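Local coordinates for ankyrin repeat domain protein (Legionella pneumophila subsp. pneumophila, PDB 6MCA) that is a bacterial effector with ankyrin repeats and a cysteine protease-like region that interacts with LARP7 of the host 7SK snRNP complex, at residues T57-C62 against R89-W94; A63-I68 against Q235-L240. All blocks are in the same frame, centred on the assembly; numbering follows the deposited sequence.

Contact 1: T57-C62 against R89-W94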
ATOM      1  N   THR A  57     -13.698   4.722 -19.195  1.00 29.60           N
ATOM      2  CA  THR A  57     -13.993   4.512 -20.601  1.00 25.34           C
ATOM      3  C   THR A  57     -14.790   3.228 -20.775  1.00 27.76           C
ATOM      4  O   THR A  57     -14.825   2.383 -19.876  1.00 32.67           O
ATOM      5  CB  THR A  57     -12.696   4.433 -21.416  1.00 27.76           C
ATOM      6  OG1 THR A  57     -11.994   3.229 -21.087  1.00 28.23           O
ATOM      7  CG2 THR A  57     -11.805   5.630 -21.124  1.00 27.60           C
ATOM      8  N   PRO A  58     -15.470   3.055 -21.914  1.00 28.61           N
ATOM      9  CA  PRO A  58     -16.182   1.785 -22.142  1.00 26.49           C
ATOM     10  C   PRO A  58     -15.294   0.555 -22.010  1.00 30.83           C
ATOM     11  O   PRO A  58     -15.730  -0.465 -21.461  1.00 27.23           O
ATOM     12  CB  PRO A  58     -16.726   1.949 -23.568  1.00 26.13           C
ATOM     13  CG  PRO A  58     -16.891   3.418 -23.733  1.00 19.36           C
ATOM     14  CD  PRO A  58     -15.774   4.054 -22.955  1.00 27.40           C
ATOM     15  N   LEU A  59     -14.050   0.630 -22.491  1.00 29.68           N
ATOM     16  CA  LEU A  59     -13.139  -0.503 -22.361  1.00 25.26           C
ATOM     17  C   LEU A  59     -12.781  -0.759 -20.901  1.00 35.07           C
ATOM     18  O   LEU A  59     -12.693  -1.915 -20.471  1.00 27.50           O
ATOM     19  CB  LEU A  59     -11.878  -0.260 -23.189  1.00 26.65           C
ATOM     20  CG  LEU A  59     -10.935  -1.454 -23.338  1.00 29.02           C
ATOM     21  CD1 LEU A  59     -11.658  -2.628 -23.981  1.00 17.77           C
ATOM     22  CD2 LEU A  59      -9.704  -1.068 -24.144  1.00 24.18           C
ATOM     23  N   ILE A  60     -12.573   0.306 -20.125  1.00 25.55           N
ATOM     24  CA  ILE A  60     -12.298   0.134 -18.704  1.00 20.39           C
ATOM     25  C   ILE A  60     -13.523  -0.415 -17.983  1.00 34.95           C
ATOM     26  O   ILE A  60     -13.393  -1.210 -17.045  1.00 29.78           O
ATOM     27  CB  ILE A  60     -11.811   1.461 -18.092  1.00 25.49           C
ATOM     28  CG1 ILE A  60     -10.454   1.848 -18.686  1.00 24.97           C
ATOM     29  CG2 ILE A  60     -11.720   1.361 -16.578  1.00 32.14           C
ATOM     30  CD1 ILE A  60      -9.850   3.095 -18.077  1.00 25.18           C
ATOM     31  N   GLU A  61     -14.726  -0.021 -18.408  1.00 25.43           N
ATOM     32  CA  GLU A  61     -15.936  -0.626 -17.856  1.00 30.24           C
ATOM     33  C   GLU A  61     -15.978  -2.121 -18.146  1.00 31.57           C
ATOM     34  O   GLU A  61     -16.316  -2.926 -17.268  1.00 34.95           O
ATOM     35  CB  GLU A  61     -17.177   0.064 -18.426  1.00 25.83           C
ATOM     36  CG  GLU A  61     -17.335   1.519 -18.018  1.00 35.15           C
ATOM     37  CD  GLU A  61     -17.855   1.684 -16.603  1.00 52.55           C
ATOM     38  OE1 GLU A  61     -18.237   0.668 -15.984  1.00 50.12           O
ATOM     39  OE2 GLU A  61     -17.888   2.832 -16.112  1.00 44.73           O
ATOM     40  N   CYS A  62     -15.635  -2.511 -19.378  1.00 26.16           N
ATOM     41  CA  CYS A  62     -15.578  -3.928 -19.725  1.00 26.40           C
ATOM     42  C   CYS A  62     -14.566  -4.668 -18.860  1.00 25.94           C
ATOM     43  O   CYS A  62     -14.825  -5.787 -18.406  1.00 36.21           O
ATOM     44  CB  CYS A  62     -15.228  -4.090 -21.203  1.00 24.54           C
ATOM     45  SG  CYS A  62     -16.498  -3.508 -22.337  1.00 35.54           S
ATOM     46  N   ARG A  89      -4.767   4.377 -14.364  1.00 24.74           N
ATOM     47  CA  ARG A  89      -5.026   2.949 -14.513  1.00 30.06           C
ATOM     48  C   ARG A  89      -5.504   2.673 -15.934  1.00 36.38           C
ATOM     49  O   ARG A  89      -6.632   3.023 -16.296  1.00 31.06           O
ATOM     50  CB  ARG A  89      -6.063   2.482 -13.495  1.00 31.27           C
ATOM     51  CG  ARG A  89      -5.517   2.173 -12.112  1.00 41.20           C
ATOM     52  CD  ARG A  89      -6.472   1.254 -11.367  1.00 42.28           C
ATOM     53  NE  ARG A  89      -6.070   1.019  -9.984  1.00 53.32           N
ATOM     54  CZ  ARG A  89      -6.660   0.144  -9.175  1.00 58.10           C
ATOM     55  NH1 ARG A  89      -7.679  -0.583  -9.614  1.00 47.27           N
ATOM     56  NH2 ARG A  89      -6.232  -0.006  -7.930  1.00 51.67           N
ATOM     57  N   THR A  90      -4.650   2.045 -16.738  1.00 28.40           N
ATOM     58  CA  THR A  90      -5.030   1.618 -18.071  1.00 31.04           C
ATOM     59  C   THR A  90      -5.994   0.438 -17.968  1.00 32.17           C
ATOM     60  O   THR A  90      -6.147  -0.156 -16.899  1.00 32.03           O
ATOM     61  CB  THR A  90      -3.787   1.240 -18.878  1.00 28.53           C
ATOM     62  OG1 THR A  90      -3.248   0.009 -18.381  1.00 28.04           O
ATOM     63  CG2 THR A  90      -2.730   2.332 -18.774  1.00 29.17           C
ATOM     64  N   PRO A  91      -6.682   0.089 -19.061  1.00 26.91           N
ATOM     65  CA  PRO A  91      -7.508  -1.132 -19.036  1.00 16.18           C
ATOM     66  C   PRO A  91      -6.741  -2.371 -18.612  1.00 29.94           C
ATOM     67  O   PRO A  91      -7.315  -3.261 -17.965  1.00 31.63           O
ATOM     68  CB  PRO A  91      -8.004  -1.240 -20.483  1.00 19.24           C
ATOM     69  CG  PRO A  91      -8.041   0.163 -20.965  1.00 22.82           C
ATOM     70  CD  PRO A  91      -6.895   0.872 -20.292  1.00 23.13           C
ATOM     71  N   LEU A  92      -5.453  -2.458 -18.955  1.00 29.67           N
ATOM     72  CA  LEU A  92      -4.645  -3.588 -18.512  1.00 32.80           C
ATOM     73  C   LEU A  92      -4.491  -3.596 -16.997  1.00 29.70           C
ATOM     74  O   LEU A  92      -4.515  -4.662 -16.373  1.00 26.01           O
ATOM     75  CB  LEU A  92      -3.278  -3.557 -19.193  1.00 29.07           C
ATOM     76  CG  LEU A  92      -2.426  -4.813 -19.013  1.00 24.84           C
ATOM     77  CD1 LEU A  92      -3.136  -6.026 -19.594  1.00 20.34           C
ATOM     78  CD2 LEU A  92      -1.062  -4.630 -19.655  1.00 35.00           C
ATOM     79  N   HIS A  93      -4.323  -2.416 -16.391  1.00 23.45           N
ATOM     80  CA  HIS A  93      -4.288  -2.323 -14.934  1.00 27.11           C
ATOM     81  C   HIS A  93      -5.547  -2.921 -14.322  1.00 36.00           C
ATOM     82  O   HIS A  93      -5.480  -3.703 -13.366  1.00 26.19           O
ATOM     83  CB  HIS A  93      -4.135  -0.864 -14.501  1.00 29.17           C
ATOM     84  CG  HIS A  93      -2.719  -0.381 -14.457  1.00 30.85           C
ATOM     85  ND1 HIS A  93      -2.131   0.293 -15.504  1.00 36.00           N
ATOM     86  CD2 HIS A  93      -1.780  -0.458 -13.483  1.00 30.18           C
ATOM     87  CE1 HIS A  93      -0.888   0.605 -15.181  1.00 42.50           C
ATOM     88  NE2 HIS A  93      -0.650   0.160 -13.960  1.00 32.08           N
ATOM     89  N   TRP A  94      -6.711  -2.569 -14.871  1.00 28.09           N
ATOM     90  CA  TRP A  94      -7.972  -3.050 -14.317  1.00 25.92           C
ATOM     91  C   TRP A  94      -8.136  -4.548 -14.524  1.00 22.86           C
ATOM     92  O   TRP A  94      -8.627  -5.253 -13.634  1.00 30.98           O
ATOM     93  CB  TRP A  94      -9.140  -2.289 -14.942  1.00 23.94           C
ATOM     94  CG  TRP A  94      -9.181  -0.853 -14.536  1.00 30.44           C
ATOM     95  CD1 TRP A  94      -8.772   0.220 -15.272  1.00 30.94           C
ATOM     96  CD2 TRP A  94      -9.645  -0.329 -13.287  1.00 29.83           C
ATOM     97  NE1 TRP A  94      -8.961   1.381 -14.562  1.00 26.46           N
ATOM     98  CE2 TRP A  94      -9.494   1.071 -13.339  1.00 37.53           C
ATOM     99  CE3 TRP A  94     -10.178  -0.908 -12.131  1.00 30.27           C
ATOM    100  CZ2 TRP A  94      -9.855   1.899 -12.280  1.00 30.95           C
ATOM    101  CZ3 TRP A  94     -10.536  -0.083 -11.081  1.00 28.54           C
ATOM    102  CH2 TRP A  94     -10.373   1.305 -11.162  1.00 36.66           C
TER

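Contact 2: A63-I68 against Q235-L240. With TLA (L(+)-tartaric acid), chain C.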
ATOM      1  N   ALA A  63     -13.402  -4.057 -18.630  1.00 24.14           N
ATOM      2  CA  ALA A  63     -12.386  -4.691 -17.797  1.00 36.71           C
ATOM      3  C   ALA A  63     -12.868  -4.845 -16.359  1.00 30.81           C
ATOM      4  O   ALA A  63     -12.671  -5.897 -15.739  1.00 35.42           O
ATOM      5  CB  ALA A  63     -11.087  -3.885 -17.847  1.00 19.83           C
ATOM      6  N   ILE A  64     -13.508  -3.807 -15.815  1.00 34.82           N
ATOM      7  CA  ILE A  64     -13.995  -3.860 -14.439  1.00 30.24           C
ATOM      8  C   ILE A  64     -15.068  -4.931 -14.291  1.00 40.46           C
ATOM      9  O   ILE A  64     -15.101  -5.664 -13.295  1.00 36.62           O
ATOM     10  CB  ILE A  64     -14.513  -2.474 -14.007  1.00 36.49           C
ATOM     11  CG1 ILE A  64     -13.346  -1.503 -13.812  1.00 31.77           C
ATOM     12  CG2 ILE A  64     -15.338  -2.577 -12.730  1.00 25.73           C
ATOM     13  CD1 ILE A  64     -13.774  -0.116 -13.383  1.00 30.02           C
ATOM     14  N   THR A  65     -15.950  -5.052 -15.281  1.00 35.26           N
ATOM     15  CA  THR A  65     -17.055  -6.000 -15.209  1.00 30.28           C
ATOM     16  C   THR A  65     -16.742  -7.348 -15.851  1.00 29.81           C
ATOM     17  O   THR A  65     -17.637  -8.197 -15.926  1.00 34.01           O
ATOM     18  CB  THR A  65     -18.306  -5.399 -15.859  1.00 36.81           C
ATOM     19  OG1 THR A  65     -18.024  -5.060 -17.222  1.00 34.08           O
ATOM     20  CG2 THR A  65     -18.744  -4.149 -15.110  1.00 32.34           C
ATOM     21  N   ARG A  66     -15.507  -7.561 -16.315  1.00 39.21           N
ATOM     22  CA  ARG A  66     -15.070  -8.846 -16.870  1.00 33.70           C
ATOM     23  C   ARG A  66     -15.907  -9.265 -18.078  1.00 43.44           C
ATOM     24  O   ARG A  66     -16.174 -10.452 -18.283  1.00 51.47           O
ATOM     25  CB  ARG A  66     -15.093  -9.948 -15.807  1.00 33.19           C
ATOM     26  CG  ARG A  66     -14.326  -9.638 -14.538  1.00 31.91           C
ATOM     27  CD  ARG A  66     -14.682 -10.644 -13.456  1.00 43.78           C
ATOM     28  NE  ARG A  66     -13.894 -10.455 -12.243  1.00 54.63           N
ATOM     29  CZ  ARG A  66     -12.769 -11.109 -11.977  1.00 49.23           C
ATOM     30  NH1 ARG A  66     -12.297 -11.997 -12.842  1.00 49.24           N
ATOM     31  NH2 ARG A  66     -12.117 -10.877 -10.846  1.00 56.90           N
ATOM     32  N   GLN A  67     -16.337  -8.285 -18.872  0.64 37.98           N
ATOM     33  CA  GLN A  67     -17.179  -8.512 -20.045  0.64 40.37           C
ATOM     34  C   GLN A  67     -16.271  -8.558 -21.268  0.64 37.82           C
ATOM     35  O   GLN A  67     -15.912  -7.520 -21.830  0.64 36.07           O
ATOM     36  CB  GLN A  67     -18.233  -7.420 -20.169  0.64 39.69           C
ATOM     37  CG  GLN A  67     -19.290  -7.457 -19.081  0.64 39.84           C
ATOM     38  CD  GLN A  67     -20.411  -8.423 -19.400  0.64 41.01           C
ATOM     39  OE1 GLN A  67     -21.469  -8.024 -19.882  0.64 39.75           O
ATOM     40  NE2 GLN A  67     -20.181  -9.705 -19.140  0.64 52.58           N
ATOM     41  N   ILE A  68     -15.911  -9.770 -21.689  0.64 39.39           N
ATOM     42  CA  ILE A  68     -14.895  -9.912 -22.726  0.64 39.39           C
ATOM     43  C   ILE A  68     -15.480  -9.727 -24.126  0.64 37.03           C
ATOM     44  O   ILE A  68     -14.785  -9.245 -25.026  0.64 38.55           O
ATOM     45  CB  ILE A  68     -14.177 -11.268 -22.578  0.64 39.88           C
ATOM     46  CG1 ILE A  68     -12.926 -11.313 -23.459  0.64 35.61           C
ATOM     47  CG2 ILE A  68     -15.118 -12.425 -22.892  0.64 37.11           C
ATOM     48  CD1 ILE A  68     -11.846 -12.231 -22.934  0.64 35.47           C
ATOM     49  N   GLN A 235     -14.965  -1.007  -4.030  1.00 21.36           N
ATOM     50  CA  GLN A 235     -15.155   0.436  -3.963  1.00 27.55           C
ATOM     51  C   GLN A 235     -14.980   1.098  -5.322  1.00 37.49           C
ATOM     52  O   GLN A 235     -15.523   2.186  -5.541  1.00 32.53           O
ATOM     53  CB  GLN A 235     -14.188   1.051  -2.952  1.00 23.00           C
ATOM     54  CG  GLN A 235     -14.497   0.695  -1.506  1.00 28.50           C
ATOM     55  CD  GLN A 235     -13.627   1.449  -0.519  1.00 35.90           C
ATOM     56  OE1 GLN A 235     -12.496   1.822  -0.828  1.00 32.03           O
ATOM     57  NE2 GLN A 235     -14.156   1.680   0.677  1.00 33.34           N
ATOM     58  N   HIS A 236     -14.242   0.468  -6.239  1.00 37.02           N
ATOM     59  CA  HIS A 236     -14.058   1.033  -7.569  1.00 29.69           C
ATOM     60  C   HIS A 236     -15.214   0.720  -8.507  1.00 27.08           C
ATOM     61  O   HIS A 236     -15.351   1.383  -9.541  1.00 31.47           O
ATOM     62  CB  HIS A 236     -12.753   0.524  -8.187  1.00 27.85           C
ATOM     63  CG  HIS A 236     -11.526   0.949  -7.443  1.00 47.97           C
ATOM     64  ND1 HIS A 236     -10.997   2.219  -7.545  1.00 40.29           N
ATOM     65  CD2 HIS A 236     -10.720   0.273  -6.591  1.00 27.61           C
ATOM     66  CE1 HIS A 236      -9.921   2.307  -6.785  1.00 48.13           C
ATOM     67  NE2 HIS A 236      -9.730   1.140  -6.196  1.00 45.09           N
ATOM     68  N   HIS A 237     -16.041  -0.263  -8.175  1.00 26.34           N
ATOM     69  CA  HIS A 237     -17.127  -0.657  -9.062  1.00 27.49           C
ATOM     70  C   HIS A 237     -18.153   0.466  -9.166  1.00 42.50           C
ATOM     71  O   HIS A 237     -18.542   1.041  -8.142  1.00 40.85           O
ATOM     72  CB  HIS A 237     -17.789  -1.936  -8.561  1.00 26.52           C
ATOM     73  CG  HIS A 237     -18.518  -2.695  -9.625  1.00 39.29           C
ATOM     74  ND1 HIS A 237     -19.688  -2.242 -10.193  1.00 33.86           N
ATOM     75  CD2 HIS A 237     -18.239  -3.876 -10.227  1.00 36.21           C
ATOM     76  CE1 HIS A 237     -20.100  -3.111 -11.099  1.00 44.10           C
ATOM     77  NE2 HIS A 237     -19.239  -4.112 -11.139  1.00 41.08           N
ATOM     78  N   PRO A 238     -18.610   0.811 -10.373  1.00 52.83           N
ATOM     79  CA  PRO A 238     -19.566   1.921 -10.506  1.00 40.39           C
ATOM     80  C   PRO A 238     -20.945   1.622  -9.941  1.00 37.40           C
ATOM     81  O   PRO A 238     -21.664   2.567  -9.591  1.00 48.79           O
ATOM     82  CB  PRO A 238     -19.626   2.153 -12.022  1.00 36.93           C
ATOM     83  CG  PRO A 238     -19.190   0.856 -12.622  1.00 35.31           C
ATOM     84  CD  PRO A 238     -18.179   0.284 -11.678  1.00 31.10           C
ATOM     85  N   ARG A 239     -21.341   0.351  -9.834  1.00 31.67           N
ATOM     86  CA  ARG A 239     -22.684   0.017  -9.356  1.00 31.70           C
ATOM     87  C   ARG A 239     -22.659  -1.426  -8.849  1.00 40.22           C
ATOM     88  O   ARG A 239     -22.649  -2.363  -9.650  1.00 53.84           O
ATOM     89  CB  ARG A 239     -23.716   0.204 -10.458  1.00 43.88           C
ATOM     90  CG  ARG A 239     -25.108  -0.304 -10.116  1.00 43.28           C
ATOM     91  CD  ARG A 239     -25.974  -0.401 -11.362  1.00 37.08           C
ATOM     92  NE  ARG A 239     -25.994   0.855 -12.108  1.00 63.26           N
ATOM     93  CZ  ARG A 239     -26.447   0.983 -13.350  1.00 67.30           C
ATOM     94  NH1 ARG A 239     -26.425   2.167 -13.947  1.00 51.73           N
ATOM     95  NH2 ARG A 239     -26.920  -0.073 -13.999  1.00 42.48           N
ATOM     96  N   LEU A 240     -22.658  -1.586  -7.528  1.00 34.94           N
ATOM     97  CA  LEU A 240     -22.657  -2.916  -6.936  1.00 37.49           C
ATOM     98  C   LEU A 240     -23.979  -3.627  -7.205  1.00 33.14           C
ATOM     99  O   LEU A 240     -25.045  -3.010  -7.257  1.00 38.52           O
ATOM    100  CB  LEU A 240     -22.407  -2.833  -5.430  1.00 32.74           C
ATOM    101  CG  LEU A 240     -21.056  -2.258  -5.003  1.00 40.60           C
ATOM    102  CD1 LEU A 240     -20.937  -2.242  -3.488  1.00 40.78           C
ATOM    103  CD2 LEU A 240     -19.915  -3.045  -5.627  1.00 43.07           C
TER
HETATM  104  O1  TLA C 502     -20.543  -6.858 -13.301  1.00 41.14           O
HETATM  105  O11 TLA C 502     -19.033  -6.611 -11.745  1.00 55.92           O
HETATM  106  C1  TLA C 502     -19.591  -7.325 -12.619  1.00 59.04           C
HETATM  107  C2  TLA C 502     -19.113  -8.756 -12.852  1.00 54.53           C
HETATM  108  O2  TLA C 502     -19.678  -9.250 -14.034  1.00 56.86           O
HETATM  109  C3  TLA C 502     -19.536  -9.637 -11.680  1.00 73.08           C
HETATM  110  O3  TLA C 502     -20.801 -10.181 -11.934  1.00 73.38           O
HETATM  111  C4  TLA C 502     -18.522 -10.765 -11.505  1.00 86.73           C
HETATM  112  O4  TLA C 502     -18.843 -11.948 -11.792  1.00 71.71           O
HETATM  113  O41 TLA C 502     -17.365 -10.512 -11.076  1.00 74.51           O

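Contact 1: T57-C62 against R89-W94
I60 lays its CG2 methyl over one face of the W94 indole, a CH-pi contact in which the methyl carbon sits 3.6 Å from the centroid of the five-membered ring and 24° off the ring normal. The methyl is displaced toward the rim, close to CD1 and NE1, and the opposite face of the indole is covered by CD of R89, so the ring is sandwiched between aliphatic groups. The other branch of I60 runs beside its backbone N (chi1 -66°) and then extends, which takes CG1 across the P91 ring at about a right angle, 3.7 Å from P91 CG, and brings CD1 up to the carbonyl O of R89. L59 closes on the same proline with CD2, 3.8 Å from P91 CG. Helices 58-65 and 91-97 pack side by side here, each introduced by the Thr-Pro-Leu sequence characteristic of ankyrin repeats; 89-94 lies in a predicted repeat, and 57-62 fits the same pattern. At the first, T57 is the N-cap: its OG1 accepts from I60 N at 3.1 Å. At the second, T90 holds that place, and H93 ND1 receives a weak bond from T90 N at 3.3 Å. The indole N-H of W94 is bonded to D85, with a weak, bent link of 3.3 Å from NE1 to R89 O, which would limit rotation of the ring. R89 makes a salt bridge to D97.

Contact 2: A63-I68 against Q235-L240
The H237 imidazole is held at its edges: R239 N donates to ND1 at 3.1 Å, only 2° out of the ring plane, while NE2 donates to O11 of a bound tartrate at 2.6 Å with a bent N-H...O angle of 141°. Two aliphatic groups of 63-68 approach the ring obliquely, I64 CG2, 4.0 Å from H237 CD2, and T65 CG2, 4.0 Å from H237 NE2. H237 CG lies opposite its own backbone N (chi1 -158°), which swings the imidazole in toward the helix end. The same I64 methyl reaches P238 CD at 4.2 Å, the isoleucine and proline running antiparallel alongside one another. No hydrogen bond joins the two segments directly; the tartrate spans them, since its hydroxyl O2 donates to T65 O at 3.0 Å. T65 turns its own hydroxyl back to E61 O, leaving the methyl to face the histidine. Beyond T65 the chain turns at R66, whose positive phi belongs to a Schellman motif. The site is thus a surface contact in which the C-terminal end of helix 58-65 meets the irregular loop between helices 215-233 and 242-251, bridged by a tartrate that probably came from the crystallisation liquor.

In the fold
Contacts 1 and 2 occupy successive parts of helix 58-65, its N-terminal part in contact 1 and its C-terminal end in contact 2, and their centres are about 9 Å apart. Along the chain the order is 57-62, 63-68, 89-94, 235-240, so the two pairings cross. Contact 1 is local and buried, joining helices 58-65 and 91-97, the second in the predicted ankyrin repeat; contact 2 lies at the surface and brings in a loop from far later in the sequence. W94 connects them: its six-membered ring packs on I64 and meets H236 edge-to-face. E61 also packs against P238. The ankyrin region is thereby joined to the loop between helices 215-233 and 242-251, which precedes the five-stranded antiparallel sheet.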